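PDB 2OA5: 52 protein from Murid herpesvirus 4, which is an abundant tegument protein of murine gammaherpesvirus 68, of the herpesvirus BLRF2 family, and probably plays a structural part in the virion. Local coordinates for the interface of chains A and B. Numbering follows the deposited sequence. Chains: chain A/B, Hypothetical protein BQLF2.

The interface of chains A and B. Residues chain A 69, 72-73, 76, 85; chain B 50, 53-54, 57.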
loop_
_atom_site.group_PDB
_atom_site.type_symbol
_atom_site.label_atom_id
_atom_site.label_comp_id
_atom_site.label_asym_id
_atom_site.label_seq_id
_atom_site.Cartn_x
_atom_site.Cartn_y
_atom_site.Cartn_z
ATOM N N GLU A 69 3.863 7.380 5.972
ATOM C CA GLU A 69 5.258 7.694 5.696
ATOM C C GLU A 69 5.441 8.064 4.224
ATOM O O GLU A 69 6.194 8.973 3.902
ATOM C CB GLU A 69 6.179 6.521 6.043
ATOM C CG GLU A 69 7.644 6.815 5.730
ATOM C CD GLU A 69 8.617 5.862 6.399
ATOM O OE1 GLU A 69 8.231 5.187 7.375
ATOM O OE2 GLU A 69 9.782 5.799 5.961
ATOM N N VAL A 72 3.987 11.696 3.745
ATOM C CA VAL A 72 4.817 12.703 4.389
ATOM C C VAL A 72 6.040 12.974 3.520
ATOM O O VAL A 72 6.356 14.124 3.225
ATOM C CB VAL A 72 5.282 12.252 5.800
ATOM C CG1 VAL A 72 6.424 13.131 6.283
ATOM C CG2 VAL A 72 4.128 12.355 6.778
ATOM N N ARG A 73 6.719 11.905 3.103
ATOM C CA ARG A 73 7.909 12.024 2.265
ATOM C C ARG A 73 7.632 12.789 0.962
ATOM O O ARG A 73 8.401 13.658 0.554
ATOM C CB ARG A 73 8.469 10.632 1.940
ATOM C CG ARG A 73 9.257 9.981 3.083
ATOM C CD ARG A 73 9.815 8.631 2.664
ATOM N NE ARG A 73 10.424 7.892 3.777
ATOM C CZ ARG A 73 11.638 8.136 4.273
ATOM N NH1 ARG A 73 12.385 9.108 3.760
ATOM N NH2 ARG A 73 12.110 7.401 5.276
ATOM N N ALA A 76 6.965 16.464 1.848
ATOM C CA ALA A 76 8.135 17.114 2.408
ATOM C C ALA A 76 9.230 17.302 1.353
ATOM O O ALA A 76 10.175 18.053 1.565
ATOM C CB ALA A 76 8.677 16.281 3.587
ATOM N N LEU A 85 11.461 22.140 6.618
ATOM C CA LEU A 85 10.884 20.808 6.786
ATOM C C LEU A 85 9.973 20.801 8.012
ATOM O O LEU A 85 8.817 20.366 7.948
ATOM C CB LEU A 85 11.994 19.765 6.946
ATOM C CG LEU A 85 11.508 18.318 7.097
ATOM C CD1 LEU A 85 10.614 17.968 5.924
ATOM C CD2 LEU A 85 12.687 17.366 7.148
ATOM N N GLU B 50 16.124 12.501 7.053
ATOM C CA GLU B 50 15.553 11.169 7.258
ATOM C C GLU B 50 15.131 10.941 8.701
ATOM O O GLU B 50 14.126 10.281 8.969
ATOM C CB GLU B 50 16.568 10.092 6.862
ATOM C CG GLU B 50 16.078 8.645 7.022
ATOM C CD GLU B 50 15.222 8.153 5.853
ATOM O OE1 GLU B 50 14.946 8.943 4.931
ATOM O OE2 GLU B 50 14.831 6.967 5.859
ATOM N N ILE B 53 11.902 13.134 9.295
ATOM C CA ILE B 53 10.790 12.572 8.544
ATOM C C ILE B 53 10.272 11.273 9.165
ATOM O O ILE B 53 9.063 11.102 9.356
ATOM C CB ILE B 53 11.203 12.352 7.066
ATOM C CG1 ILE B 53 11.095 13.691 6.320
ATOM C CG2 ILE B 53 10.347 11.238 6.416
ATOM C CD1 ILE B 53 11.399 13.624 4.839
ATOM N N VAL B 54 11.187 10.364 9.493
ATOM C CA VAL B 54 10.786 9.101 10.101
ATOM C C VAL B 54 10.131 9.334 11.463
ATOM O O VAL B 54 9.073 8.779 11.761
ATOM C CB VAL B 54 11.990 8.143 10.245
ATOM C CG1 VAL B 54 11.623 6.945 11.123
ATOM C CG2 VAL B 54 12.411 7.661 8.873
ATOM N N SER B 57 6.739 10.795 10.902
ATOM C CA SER B 57 5.840 9.817 10.310
ATOM C C SER B 57 5.373 8.849 11.390
ATOM O O SER B 57 4.199 8.476 11.430
ATOM C CB SER B 57 6.536 9.057 9.169
ATOM O OG SER B 57 6.775 9.915 8.063
#
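A:Arg73 and B:Glu50 join two copies of helix 46-76 in a two-fold symmetric helix-helix interface. The pairing probably reflects a dimer, which the structure alone does not prove. The guanidinium meets the carboxylate end-on. Its NH1 donates to B:Glu50 OE1 at 2.8 Å, and its NH2 to OE2 at 2.8 Å, a hydrogen bond that is also a salt bridge. The planes are 34° apart. OE1 is met on its syn side, 35° out of the carboxylate plane, and OE2 from above it, so the pair is twisted. The B:Glu50 chain is bent at chi2 (82°), turning its carboxylate toward the arginine. A:Glu69 OE2 holds another edge, accepting from A:Arg73 NE at 3.1 Å and from NH2, so NH2 bridges both carboxylates. This should fix the guanidinium's rotation, and its charge probably offsets repulsion between the acids.

B:Ile53 packs against one face of the guanidinium. Its CG2 sits 3.9 Å above the plane, over its centre, and touches the A:Arg73 methylene CG at 3.7 Å. Its CD1 reaches A:Ala76 CB at 4.0 Å, while CG1 touches A:Leu85 CD2.

B:Ser57 OG lies between A:Glu69 CA and A:Val72 CB, 3.6 Å from the latter. It donates to B:Ile53 O at 2.9 Å, so its proton is used within its own helix, and meets chain A by van der Waals contact. The patch joins the C-terminal end of helix 46-76 in chain A to its N-terminal part in chain B; A:Leu85 comes from helix 82-90.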